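Local coordinates for protein putative ATPase, AAA family (Prochlorococcus marinus subsp. pastoris str. CCMP1986, PDB 3CTD) that belongs to the AAA ATPases of the RarA/MGS1/WRNIP1 subfamily and, as a whole, probably acts as a DNA-dependent ATPase when replication stalls, this chain being its C-terminal part, at residues L55-L58 with A59-V62; A64-D67 with P68-F72; L76-A79 with C80-G84; F112-Q115 with A116-L120. The protein carries 1 engineered substitution. All coordinates share one frame; numbering follows the deposited sequence.

Interaction 1. Residues L55-L58 with A59-V62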
ATOM      1  N   LEU B  55     -19.280  10.352  10.912  1.00 29.14           N
ATOM      2  CA  LEU B  55     -18.941   9.912  12.274  1.00 28.19           C
ATOM      3  C   LEU B  55     -20.160   9.595  13.147  1.00 30.96           C
ATOM      4  O   LEU B  55     -20.181   8.606  13.914  1.00 29.08           O
ATOM      5  CB  LEU B  55     -18.036  10.921  12.941  1.00 29.17           C
ATOM      6  CG  LEU B  55     -16.629  11.004  12.404  1.00 29.58           C
ATOM      7  CD1 LEU B  55     -16.019  12.192  13.070  1.00 34.30           C
ATOM      8  CD2 LEU B  55     -15.828   9.714  12.696  1.00 24.16           C
ATOM      9  N   TYR B  56     -21.189  10.420  13.018  1.00 33.20           N
ATOM     10  CA  TYR B  56     -22.401  10.215  13.791  1.00 32.84           C
ATOM     11  C   TYR B  56     -23.039   8.871  13.464  1.00 34.28           C
ATOM     12  O   TYR B  56     -23.312   8.079  14.385  1.00 35.58           O
ATOM     13  CB  TYR B  56     -23.350  11.381  13.562  1.00 41.69           C
ATOM     14  CG  TYR B  56     -24.627  11.286  14.303  1.00 46.31           C
ATOM     15  CD1 TYR B  56     -24.740  11.767  15.602  1.00 50.58           C
ATOM     16  CD2 TYR B  56     -25.736  10.713  13.708  1.00 49.57           C
ATOM     17  CE1 TYR B  56     -25.931  11.643  16.303  1.00 54.50           C
ATOM     18  CE2 TYR B  56     -26.935  10.598  14.381  1.00 51.81           C
ATOM     19  CZ  TYR B  56     -27.037  11.063  15.677  1.00 55.25           C
ATOM     20  OH  TYR B  56     -28.249  10.966  16.337  1.00 55.46           O
ATOM     21  N   TRP B  57     -23.217   8.542  12.180  1.00 30.42           N
ATOM     22  CA  TRP B  57     -23.822   7.224  11.876  1.00 30.47           C
ATOM     23  C   TRP B  57     -22.911   6.057  12.203  1.00 29.66           C
ATOM     24  O   TRP B  57     -23.385   4.995  12.575  1.00 35.25           O
ATOM     25  CB  TRP B  57     -24.372   7.133  10.424  1.00 35.78           C
ATOM     26  CG  TRP B  57     -25.342   8.245  10.130  1.00 35.95           C
ATOM     27  CD1 TRP B  57     -25.128   9.309   9.320  1.00 35.48           C
ATOM     28  CD2 TRP B  57     -26.647   8.431  10.721  1.00 35.74           C
ATOM     29  NE1 TRP B  57     -26.219  10.138   9.344  1.00 40.21           N
ATOM     30  CE2 TRP B  57     -27.170   9.620  10.191  1.00 38.46           C
ATOM     31  CE3 TRP B  57     -27.427   7.692  11.649  1.00 40.64           C
ATOM     32  CZ2 TRP B  57     -28.461  10.105  10.539  1.00 39.80           C
ATOM     33  CZ3 TRP B  57     -28.701   8.166  12.009  1.00 38.45           C
ATOM     34  CH2 TRP B  57     -29.200   9.371  11.450  1.00 39.82           C
ATOM     35  N   LEU B  58     -21.603   6.226  12.078  1.00 31.22           N
ATOM     36  CA  LEU B  58     -20.649   5.200  12.601  1.00 34.65           C
ATOM     37  C   LEU B  58     -20.885   4.952  14.098  1.00 34.39           C
ATOM     38  O   LEU B  58     -21.077   3.822  14.537  1.00 34.21           O
ATOM     39  CB  LEU B  58     -19.168   5.616  12.380  1.00 30.84           C
ATOM     40  CG  LEU B  58     -18.120   4.615  12.865  1.00 30.60           C
ATOM     41  CD1 LEU B  58     -18.272   3.221  12.206  1.00 28.09           C
ATOM     42  CD2 LEU B  58     -16.770   5.152  12.581  1.00 26.49           C
ATOM     43  N   ALA B  59     -20.891   6.029  14.869  1.00 34.26           N
ATOM     44  CA  ALA B  59     -21.065   5.939  16.313  1.00 35.83           C
ATOM     45  C   ALA B  59     -22.411   5.265  16.651  1.00 40.11           C
ATOM     46  O   ALA B  59     -22.486   4.379  17.533  1.00 39.58           O
ATOM     47  CB  ALA B  59     -20.959   7.355  16.928  1.00 35.49           C
ATOM     48  N   ASN B  60     -23.468   5.679  15.941  1.00 40.76           N
ATOM     49  CA  ASN B  60     -24.760   5.041  16.058  1.00 37.83           C
ATOM     50  C   ASN B  60     -24.616   3.540  15.938  1.00 37.41           C
ATOM     51  O   ASN B  60     -25.024   2.783  16.817  1.00 38.79           O
ATOM     52  CB  ASN B  60     -25.663   5.542  14.941  1.00 43.99           C
ATOM     53  CG  ASN B  60     -27.080   4.971  15.025  1.00 48.30           C
ATOM     54  OD1 ASN B  60     -27.303   3.738  15.070  1.00 50.70           O
ATOM     55  ND2 ASN B  60     -28.048   5.863  15.034  1.00 47.99           N
ATOM     56  N   MET B  61     -23.998   3.104  14.841  1.00 39.52           N
ATOM     57  CA  MET B  61     -23.875   1.672  14.536  1.00 35.94           C
ATOM     58  C   MET B  61     -23.157   0.868  15.626  1.00 37.20           C
ATOM     59  O   MET B  61     -23.602  -0.228  15.983  1.00 38.93           O
ATOM     60  CB  MET B  61     -23.245   1.443  13.145  1.00 33.18           C
ATOM     61  CG  MET B  61     -24.149   1.831  11.914  1.00 32.38           C
ATOM     62  SD  MET B  61     -23.465   1.193  10.379  1.00 26.82           S
ATOM     63  CE  MET B  61     -22.029   2.253  10.423  1.00 29.23           C
ATOM     64  N   VAL B  62     -22.053   1.382  16.160  1.00 37.66           N
ATOM     65  CA  VAL B  62     -21.334   0.604  17.174  1.00 42.09           C
ATOM     66  C   VAL B  62     -22.056   0.554  18.536  1.00 44.94           C
ATOM     67  O   VAL B  62     -22.058  -0.495  19.184  1.00 43.94           O
ATOM     68  CB  VAL B  62     -19.754   0.920  17.294  1.00 43.09           C
ATOM     69  CG1 VAL B  62     -19.264   1.772  16.167  1.00 41.69           C
ATOM     70  CG2 VAL B  62     -19.368   1.474  18.645  1.00 43.69           C
TER
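W57 and N60 stand about one helical turn apart and meet at the rim of the indole. The amide nitrogen ND2 of N60 sits near the ring plane beside the six-membered half, 3.9 Å from W57 CZ3, so the amide borders the ring instead of covering it, and the two planes are turned 38° against each other. N60 carries CG anti to its backbone N (chi1 -177°), which directs the amide toward the indole. One face of that indole is occupied from within the same turn: Y56 CD2 lies 3.8 Å above the plane, over the ring centre, while W57 CE2 lies in the plane of the Y56 ring, at its edge. W57 NE1 points to another partner, the carbonyl oxygen of Y173 of the second subunit, to which it is hydrogen-bonded.

All of this rides on helix 51-63, an early helix of the all-helical MgsA-type C-terminal region, and the backbone follows the alpha-helical i to i+4 pattern. The series begins with A59 N to L55 O at 2.8 Å and runs through N60 and M61 to V62 N to L58 O at 3.1 Å.

On another side of the helix the contacts are apolar. The CD1 branch of L58 touches M61 CE at 4.3 Å and V62 CG1 at the same separation. A bend at the thioether of M61 (chi3 -67°) folds its methyl CE back to 3.7 Å from W57 O, while M61 also packs on V38 and I39 of helix 36-47. L58 additionally meets S117 of helix 110-121 and I132 of the second subunit.

Interaction 2. Residues A64-D67 with P68-F72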
ATOM      1  N   ALA B  64     -25.115   0.354  18.758  1.00 41.83           N
ATOM      2  CA  ALA B  64     -26.202  -0.583  18.517  1.00 41.83           C
ATOM      3  C   ALA B  64     -25.690  -2.005  18.325  1.00 40.34           C
ATOM      4  O   ALA B  64     -26.447  -2.921  18.011  1.00 41.97           O
ATOM      5  CB  ALA B  64     -27.067  -0.128  17.314  1.00 38.77           C
ATOM      6  N   GLY B  65     -24.396  -2.207  18.509  1.00 39.33           N
ATOM      7  CA  GLY B  65     -23.857  -3.548  18.365  1.00 38.40           C
ATOM      8  C   GLY B  65     -23.604  -4.070  16.947  1.00 40.46           C
ATOM      9  O   GLY B  65     -23.453  -5.276  16.767  1.00 43.32           O
ATOM     10  N   GLU B  66     -23.527  -3.202  15.940  1.00 37.61           N
ATOM     11  CA  GLU B  66     -23.393  -3.677  14.563  1.00 36.36           C
ATOM     12  C   GLU B  66     -22.089  -4.419  14.382  1.00 37.57           C
ATOM     13  O   GLU B  66     -21.088  -4.063  14.976  1.00 40.75           O
ATOM     14  CB  GLU B  66     -23.466  -2.486  13.599  1.00 40.95           C
ATOM     15  CG  GLU B  66     -23.368  -2.843  12.131  1.00 40.66           C
ATOM     16  CD  GLU B  66     -24.517  -3.703  11.672  1.00 42.18           C
ATOM     17  OE1 GLU B  66     -25.579  -3.108  11.397  1.00 41.95           O
ATOM     18  OE2 GLU B  66     -24.360  -4.955  11.600  1.00 44.72           O
ATOM     19  N   ASP B  67     -22.088  -5.473  13.582  1.00 41.42           N
ATOM     20  CA  ASP B  67     -20.868  -6.260  13.367  1.00 41.43           C
ATOM     21  C   ASP B  67     -19.804  -5.416  12.659  1.00 40.67           C
ATOM     22  O   ASP B  67     -20.077  -4.907  11.593  1.00 42.01           O
ATOM     23  CB  ASP B  67     -21.259  -7.428  12.470  1.00 42.19           C
ATOM     24  CG  ASP B  67     -20.107  -8.358  12.160  1.00 47.33           C
ATOM     25  OD1 ASP B  67     -18.917  -8.064  12.482  1.00 45.96           O
ATOM     26  OD2 ASP B  67     -20.416  -9.409  11.560  1.00 52.54           O
ATOM     27  N   PRO B  68     -18.598  -5.250  13.238  1.00 42.93           N
ATOM     28  CA  PRO B  68     -17.587  -4.420  12.545  1.00 44.20           C
ATOM     29  C   PRO B  68     -17.219  -4.954  11.151  1.00 46.03           C
ATOM     30  O   PRO B  68     -17.022  -4.159  10.218  1.00 48.10           O
ATOM     31  CB  PRO B  68     -16.356  -4.451  13.484  1.00 41.53           C
ATOM     32  CG  PRO B  68     -16.557  -5.640  14.335  1.00 44.59           C
ATOM     33  CD  PRO B  68     -18.073  -5.811  14.494  1.00 43.40           C
ATOM     34  N   ASN B  69     -17.149  -6.274  10.996  1.00 46.64           N
ATOM     35  CA  ASN B  69     -16.935  -6.889   9.663  1.00 48.51           C
ATOM     36  C   ASN B  69     -17.967  -6.432   8.649  1.00 49.45           C
ATOM     37  O   ASN B  69     -17.620  -6.119   7.502  1.00 51.68           O
ATOM     38  CB  ASN B  69     -16.943  -8.420   9.732  1.00 49.97           C
ATOM     39  CG  ASN B  69     -15.839  -8.957  10.629  1.00 53.44           C
ATOM     40  OD1 ASN B  69     -14.660  -8.630  10.442  1.00 52.96           O
ATOM     41  ND2 ASN B  69     -16.223  -9.737  11.651  1.00 50.64           N
ATOM     42  N   PHE B  70     -19.232  -6.357   9.064  1.00 42.02           N
ATOM     43  CA  PHE B  70     -20.246  -5.805   8.189  1.00 41.37           C
ATOM     44  C   PHE B  70     -19.930  -4.336   7.814  1.00 42.41           C
ATOM     45  O   PHE B  70     -19.955  -3.959   6.646  1.00 44.89           O
ATOM     46  CB  PHE B  70     -21.632  -5.970   8.792  1.00 38.14           C
ATOM     47  CG  PHE B  70     -22.710  -5.371   7.986  1.00 42.97           C
ATOM     48  CD1 PHE B  70     -22.946  -5.800   6.690  1.00 44.92           C
ATOM     49  CD2 PHE B  70     -23.505  -4.370   8.513  1.00 47.15           C
ATOM     50  CE1 PHE B  70     -23.977  -5.243   5.922  1.00 49.88           C
ATOM     51  CE2 PHE B  70     -24.525  -3.797   7.753  1.00 52.75           C
ATOM     52  CZ  PHE B  70     -24.773  -4.246   6.445  1.00 49.61           C
ATOM     53  N   ILE B  71     -19.557  -3.518   8.774  1.00 40.21           N
ATOM     54  CA  ILE B  71     -19.243  -2.111   8.448  1.00 39.08           C
ATOM     55  C   ILE B  71     -18.055  -2.029   7.472  1.00 33.87           C
ATOM     56  O   ILE B  71     -18.083  -1.281   6.502  1.00 31.51           O
ATOM     57  CB  ILE B  71     -18.906  -1.305   9.727  1.00 35.29           C
ATOM     58  CG1 ILE B  71     -20.098  -1.322  10.704  1.00 32.45           C
ATOM     59  CG2 ILE B  71     -18.390   0.081   9.379  1.00 28.30           C
ATOM     60  CD1 ILE B  71     -19.678  -1.000  12.157  1.00 28.88           C
ATOM     61  N   PHE B  72     -17.019  -2.809   7.731  1.00 31.59           N
ATOM     62  CA  PHE B  72     -15.850  -2.874   6.821  1.00 35.94           C
ATOM     63  C   PHE B  72     -16.168  -3.379   5.414  1.00 38.07           C
ATOM     64  O   PHE B  72     -15.510  -2.969   4.466  1.00 37.32           O
ATOM     65  CB  PHE B  72     -14.704  -3.706   7.399  1.00 30.43           C
ATOM     66  CG  PHE B  72     -13.792  -2.920   8.255  1.00 31.67           C
ATOM     67  CD1 PHE B  72     -13.127  -1.806   7.738  1.00 30.41           C
ATOM     68  CD2 PHE B  72     -13.607  -3.258   9.575  1.00 24.55           C
ATOM     69  CE1 PHE B  72     -12.280  -1.056   8.532  1.00 28.82           C
ATOM     70  CE2 PHE B  72     -12.759  -2.514  10.350  1.00 29.61           C
ATOM     71  CZ  PHE B  72     -12.101  -1.402   9.840  1.00 27.81           C
TER
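D67 caps the helix that starts at P68, and N69 provides the N-H it captures: N69 N donates to D67 OD1 at 2.9 Å. This is a bent bond, with an angle of 130° at the hydrogen, and the donor arrives from above the carboxylate plane. The first torsion of D67 (chi1 -179°) swings the carboxylate forward beside its own carbonyl carbon, over the opening turn. P68 brings no amide hydrogen to that turn, which makes it a natural first residue after an N-cap. The backbone oxygen of D67 is satisfied separately, accepting from I71 N at 3.2 Å.

The N-H of D67 is taken up as well, by the side chain of the preceding residue: E66 OE2 accepts it at 3.1 Å on the anti side of the carboxylate. A bend at chi2 (63°) folds E66 back for this bond. The same fold lays E66 against the helix, with CG in the plane of the F70 ring at its edge and 3.9 Å from I71 CG1, and with OE2 3.3 Å from F70 CD2.

Upstream, G65 closes helix 51-63 with a Schellman motif, so a helix end and a helix start are joined by a very short linker. H35 touches both E66 and F70, while I71 extends inward to F42 and L113.

Two carboxylates thus gather at the amino end of helix 68-83, one bonded to a first-turn amide and the other to the N-cap amide; the helix dipole probably stabilises their negative charge.

Interaction 3. Residues L76-A79 with C80-G84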
ATOM      1  N   LEU B  76     -15.357  -1.234   2.207  1.00 27.85           N
ATOM      2  CA  LEU B  76     -14.521  -1.737   1.121  1.00 31.81           C
ATOM      3  C   LEU B  76     -15.259  -1.495  -0.194  1.00 34.51           C
ATOM      4  O   LEU B  76     -14.702  -0.901  -1.126  1.00 33.43           O
ATOM      5  CB  LEU B  76     -14.162  -3.212   1.276  1.00 32.63           C
ATOM      6  CG  LEU B  76     -13.115  -3.595   2.347  1.00 36.42           C
ATOM      7  CD1 LEU B  76     -13.216  -5.110   2.674  1.00 32.21           C
ATOM      8  CD2 LEU B  76     -11.672  -3.205   1.993  1.00 35.08           C
ATOM      9  N   ILE B  77     -16.519  -1.926  -0.246  1.00 32.53           N
ATOM     10  CA  ILE B  77     -17.404  -1.631  -1.374  1.00 32.77           C
ATOM     11  C   ILE B  77     -17.438  -0.158  -1.782  1.00 34.24           C
ATOM     12  O   ILE B  77     -17.254   0.178  -2.942  1.00 35.60           O
ATOM     13  CB  ILE B  77     -18.842  -2.090  -1.076  1.00 35.02           C
ATOM     14  CG1 ILE B  77     -18.850  -3.610  -0.806  1.00 38.19           C
ATOM     15  CG2 ILE B  77     -19.795  -1.676  -2.207  1.00 31.83           C
ATOM     16  CD1 ILE B  77     -20.251  -4.173  -0.431  1.00 34.85           C
ATOM     17  N   SER B  78     -17.712   0.724  -0.834  1.00 33.19           N
ATOM     18  CA  SER B  78     -17.804   2.129  -1.129  1.00 31.86           C
ATOM     19  C   SER B  78     -16.442   2.694  -1.631  1.00 31.28           C
ATOM     20  O   SER B  78     -16.390   3.577  -2.499  1.00 32.01           O
ATOM     21  CB  SER B  78     -18.350   2.869   0.092  1.00 30.00           C
ATOM     22  OG  SER B  78     -17.794   4.158   0.096  1.00 36.26           O
ATOM     23  N   ALA B  79     -15.338   2.152  -1.147  1.00 28.80           N
ATOM     24  CA  ALA B  79     -14.039   2.547  -1.687  1.00 28.94           C
ATOM     25  C   ALA B  79     -13.859   2.302  -3.202  1.00 29.55           C
ATOM     26  O   ALA B  79     -13.034   2.943  -3.863  1.00 27.85           O
ATOM     27  CB  ALA B  79     -12.912   1.868  -0.874  1.00 29.94           C
ATOM     28  N   CYS B  80     -14.610   1.369  -3.770  1.00 29.84           N
ATOM     29  CA  CYS B  80     -14.524   1.131  -5.214  1.00 31.89           C
ATOM     30  C   CYS B  80     -15.735   1.686  -5.961  1.00 34.57           C
ATOM     31  O   CYS B  80     -15.621   2.166  -7.100  1.00 34.11           O
ATOM     32  CB  CYS B  80     -14.314  -0.367  -5.533  1.00 33.31           C
ATOM     33  SG  CYS B  80     -12.700  -0.927  -4.877  1.00 37.94           S
ATOM     34  N   GLU B  81     -16.891   1.632  -5.316  1.00 32.91           N
ATOM     35  CA  GLU B  81     -18.087   2.107  -5.950  1.00 35.41           C
ATOM     36  C   GLU B  81     -18.214   3.633  -5.957  1.00 36.78           C
ATOM     37  O   GLU B  81     -18.650   4.196  -6.953  1.00 37.73           O
ATOM     38  CB  GLU B  81     -19.301   1.496  -5.298  1.00 35.86           C
ATOM     39  CG  GLU B  81     -20.539   2.219  -5.685  1.00 45.39           C
ATOM     40  CD  GLU B  81     -21.819   1.511  -5.272  1.00 48.67           C
ATOM     41  OE1 GLU B  81     -22.695   1.400  -6.146  1.00 54.94           O
ATOM     42  OE2 GLU B  81     -21.965   1.075  -4.109  1.00 49.29           O
ATOM     43  N   ASP B  82     -17.820   4.302  -4.860  1.00 40.02           N
ATOM     44  CA  ASP B  82     -18.085   5.738  -4.678  1.00 32.97           C
ATOM     45  C   ASP B  82     -16.820   6.564  -4.741  1.00 34.59           C
ATOM     46  O   ASP B  82     -16.886   7.714  -5.079  1.00 37.44           O
ATOM     47  CB  ASP B  82     -18.761   6.019  -3.343  1.00 34.24           C
ATOM     48  CG  ASP B  82     -20.157   5.439  -3.247  1.00 41.00           C
ATOM     49  OD1 ASP B  82     -21.024   5.798  -4.081  1.00 39.76           O
ATOM     50  OD2 ASP B  82     -20.393   4.633  -2.307  1.00 43.15           O
ATOM     51  N   ILE B  83     -15.664   6.017  -4.383  1.00 31.74           N
ATOM     52  CA  ILE B  83     -14.409   6.764  -4.557  1.00 29.29           C
ATOM     53  C   ILE B  83     -13.712   6.247  -5.832  1.00 29.64           C
ATOM     54  O   ILE B  83     -13.463   6.996  -6.795  1.00 32.70           O
ATOM     55  CB  ILE B  83     -13.455   6.619  -3.309  1.00 30.29           C
ATOM     56  CG1 ILE B  83     -13.897   7.480  -2.126  1.00 24.51           C
ATOM     57  CG2 ILE B  83     -11.988   6.913  -3.657  1.00 29.04           C
ATOM     58  CD1 ILE B  83     -15.239   7.223  -1.696  1.00 24.56           C
ATOM     59  N   GLY B  84     -13.404   4.961  -5.846  1.00 31.18           N
ATOM     60  CA  GLY B  84     -12.976   4.282  -7.082  1.00 31.24           C
ATOM     61  C   GLY B  84     -11.704   4.863  -7.637  1.00 33.84           C
ATOM     62  O   GLY B  84     -10.789   5.223  -6.875  1.00 33.70           O
TER
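D82 and E81 supply the flat groups of this turn, two carboxylates without any aromatic ring, and each brings one oxygen near the side chain four positions back. D82 OD2 lies 3.6 Å from S78 OG, a distance of packing. Both oxygens of this carboxylate have hydrogen-bond partners outside the turn, OD1 with R47 NE, in a salt bridge, and with H162 NE2 of the second subunit. E81 runs extended alongside I77 in a shared direction, and its OE2 comes within 4.0 Å of I77 CG2.

Beneath the side chains the end of helix 68-83 widens into a pi-type turn. S78 O is shared: D82 N donates to it at 2.9 Å in the usual alpha-helical spacing, and I83 N adds an i to i+5 bond of 3.2 Å. The next carbonyl repeats the longer spacing, A79 O accepting from G84 N at 2.9 Å with the donor above the carbonyl plane. I77 O, one residue before S78, also serves two amides, E81 N at 2.8 Å and C80 N at 3.0 Å, the latter keeping merely a weak bond to L76 O. G84 then leaves helical geometry with a positive phi of 62°, and being without a side chain it fits close to C80 O.

C80 packs on Q115 of the third subunit, and I83 on L120 of the same chain. Two carbonyls each shared by two amides mark the passage from the alpha to the wider pi spacing while keeping the amides bonded, and the buried D82 probably keeps its negative charge through R47 and H162 of the second subunit.

Interaction 4. Residues F112-Q115 with A116-L120; sequences FLSQ and ASLYL
Helix 110-121, a buried helix of the MgsA-type C-terminal region, contains a serine that bonds back to the main chain of the preceding turn: S117 OG donates to L113 O at 2.7 Å. The same oxygen also receives the backbone amide, S117 N, at 2.9 Å and almost in line with the carbonyl bond, whereas the hydroxyl approaches from above the carbonyl plane, 41° out of it. Two donors of one residue therefore grip a single acceptor. The torsion of S117 (chi1 -55°) puts OG beside its own backbone N, facing the previous turn, and the bond pays for a hydroxyl buried among the side chains of T54, F42 and L75.

S114 and L118 form a second pair. L118 CD1 lies against S114 OG at 3.5 Å, but that hydroxyl finds its polar partner across the interface, in the carbonyl oxygen of T129 of the second subunit. The backbone supports the pair with a bond from L118 N to S114 O of 2.8 Å.

Q115 and Y119 share another flank of the helix. Y119 N donates to Q115 O at 2.9 Å. From there the tyrosine extends away from the 112-115 turn (chi1 180°), and its ring stacks with W191 of the second subunit. Q115 reaches C97 of helix 90-104. On the side of the helix that faces F72 and C97, the small A116 rests its CB on the turn before, 3.3 Å from F112 O.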
ATOM      1  N   PHE B 112      -9.669   2.539  13.775  1.00 32.56           N
ATOM      2  CA  PHE B 112      -9.462   2.070  12.392  1.00 31.83           C
ATOM      3  C   PHE B 112     -10.793   2.174  11.645  1.00 29.63           C
ATOM      4  O   PHE B 112     -10.795   2.565  10.487  1.00 29.64           O
ATOM      5  CB  PHE B 112      -8.854   0.657  12.325  1.00 29.03           C
ATOM      6  CG  PHE B 112      -7.560   0.567  13.013  1.00 27.35           C
ATOM      7  CD1 PHE B 112      -6.430   1.180  12.476  1.00 29.13           C
ATOM      8  CD2 PHE B 112      -7.463  -0.053  14.235  1.00 31.54           C
ATOM      9  CE1 PHE B 112      -5.200   1.144  13.152  1.00 31.13           C
ATOM     10  CE2 PHE B 112      -6.240  -0.106  14.935  1.00 32.47           C
ATOM     11  CZ  PHE B 112      -5.111   0.487  14.386  1.00 33.77           C
ATOM     12  N   LEU B 113     -11.924   1.918  12.323  1.00 26.49           N
ATOM     13  CA  LEU B 113     -13.227   2.170  11.692  1.00 25.53           C
ATOM     14  C   LEU B 113     -13.334   3.646  11.343  1.00 27.64           C
ATOM     15  O   LEU B 113     -13.663   4.045  10.205  1.00 25.99           O
ATOM     16  CB  LEU B 113     -14.371   1.728  12.607  1.00 25.50           C
ATOM     17  CG  LEU B 113     -14.638   0.200  12.692  1.00 28.16           C
ATOM     18  CD1 LEU B 113     -15.481  -0.247  13.946  1.00 27.64           C
ATOM     19  CD2 LEU B 113     -15.229  -0.394  11.387  1.00 27.74           C
ATOM     20  N   SER B 114     -13.017   4.464  12.331  1.00 28.54           N
ATOM     21  CA  SER B 114     -13.003   5.893  12.162  1.00 28.81           C
ATOM     22  C   SER B 114     -12.040   6.394  11.070  1.00 30.69           C
ATOM     23  O   SER B 114     -12.480   7.141  10.195  1.00 31.27           O
ATOM     24  CB  SER B 114     -12.738   6.542  13.504  1.00 27.85           C
ATOM     25  OG  SER B 114     -12.536   7.892  13.300  1.00 29.10           O
ATOM     26  N   GLN B 115     -10.758   5.993  11.078  1.00 30.34           N
ATOM     27  CA  GLN B 115      -9.844   6.363   9.961  1.00 27.87           C
ATOM     28  C   GLN B 115     -10.402   6.013   8.569  1.00 30.32           C
ATOM     29  O   GLN B 115     -10.389   6.835   7.633  1.00 26.33           O
ATOM     30  CB  GLN B 115      -8.487   5.690  10.100  1.00 26.16           C
ATOM     31  CG  GLN B 115      -7.610   5.854   8.880  1.00 32.52           C
ATOM     32  CD  GLN B 115      -6.122   5.960   9.220  1.00 37.55           C
ATOM     33  OE1 GLN B 115      -5.769   6.088  10.379  1.00 40.98           O
ATOM     34  NE2 GLN B 115      -5.246   5.869   8.211  1.00 34.58           N
ATOM     35  N   ALA B 116     -10.830   4.755   8.423  1.00 28.79           N
ATOM     36  CA  ALA B 116     -11.353   4.280   7.166  1.00 26.58           C
ATOM     37  C   ALA B 116     -12.575   5.115   6.726  1.00 26.38           C
ATOM     38  O   ALA B 116     -12.679   5.562   5.568  1.00 26.38           O
ATOM     39  CB  ALA B 116     -11.707   2.808   7.280  1.00 24.88           C
ATOM     40  N   SER B 117     -13.498   5.316   7.653  1.00 26.20           N
ATOM     41  CA  SER B 117     -14.695   6.090   7.377  1.00 26.94           C
ATOM     42  C   SER B 117     -14.365   7.520   6.987  1.00 29.04           C
ATOM     43  O   SER B 117     -14.793   7.994   5.918  1.00 32.13           O
ATOM     44  CB  SER B 117     -15.647   6.023   8.575  1.00 27.27           C
ATOM     45  OG  SER B 117     -15.877   4.630   8.837  1.00 30.50           O
ATOM     46  N   LEU B 118     -13.629   8.214   7.842  1.00 27.93           N
ATOM     47  CA  LEU B 118     -13.243   9.615   7.566  1.00 29.67           C
ATOM     48  C   LEU B 118     -12.519   9.766   6.257  1.00 29.26           C
ATOM     49  O   LEU B 118     -12.725  10.719   5.516  1.00 31.90           O
ATOM     50  CB  LEU B 118     -12.370  10.161   8.703  1.00 28.99           C
ATOM     51  CG  LEU B 118     -13.169  10.465   9.982  1.00 32.86           C
ATOM     52  CD1 LEU B 118     -12.196  10.635  11.135  1.00 30.35           C
ATOM     53  CD2 LEU B 118     -14.111  11.703   9.811  1.00 27.79           C
ATOM     54  N   TYR B 119     -11.675   8.790   5.952  1.00 33.10           N
ATOM     55  CA  TYR B 119     -10.845   8.837   4.748  1.00 30.21           C
ATOM     56  C   TYR B 119     -11.690   8.852   3.459  1.00 28.71           C
ATOM     57  O   TYR B 119     -11.410   9.606   2.531  1.00 22.94           O
ATOM     58  CB  TYR B 119      -9.927   7.628   4.748  1.00 25.17           C
ATOM     59  CG  TYR B 119      -9.033   7.577   3.559  1.00 27.11           C
ATOM     60  CD1 TYR B 119      -7.720   7.978   3.624  1.00 28.51           C
ATOM     61  CD2 TYR B 119      -9.494   7.113   2.352  1.00 31.91           C
ATOM     62  CE1 TYR B 119      -6.868   7.909   2.483  1.00 27.88           C
ATOM     63  CE2 TYR B 119      -8.654   7.047   1.201  1.00 32.91           C
ATOM     64  CZ  TYR B 119      -7.350   7.437   1.276  1.00 32.71           C
ATOM     65  OH  TYR B 119      -6.546   7.352   0.135  1.00 37.33           O
ATOM     66  N   LEU B 120     -12.691   7.965   3.395  1.00 27.24           N
ATOM     67  CA  LEU B 120     -13.623   7.930   2.274  1.00 26.12           C
ATOM     68  C   LEU B 120     -14.478   9.196   2.235  1.00 30.57           C
ATOM     69  O   LEU B 120     -14.650   9.767   1.172  1.00 35.56           O
ATOM     70  CB  LEU B 120     -14.494   6.680   2.327  1.00 25.30           C
ATOM     71  CG  LEU B 120     -13.709   5.379   2.197  1.00 28.06           C
ATOM     72  CD1 LEU B 120     -14.635   4.157   2.149  1.00 23.74           C
ATOM     73  CD2 LEU B 120     -12.810   5.452   0.956  1.00 25.04           C
TER

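Helix 110-121 brings the four contacts together, since interaction 4 touches each of the others. L55 CG of interaction 1 meets its L118 CD2 at 3.7 Å, F72 CE2 of interaction 2 its L113 CD2 at 3.4 Å, and S78 OG of interaction 3 its L120 CD1 at 3.8 Å. Interactions 1 and 2 follow each other through the linker between helices, where M61 O and E66 N, 3.0 Å apart, probably share a hydrogen bond. Interactions 2 and 3 sit near the two ends of helix 68-83, their centres 18 Å apart, while the nearest atoms of interactions 1 and 3 stay about 11 Å apart. Interactions 1, 3 and 4 also meet the second subunit.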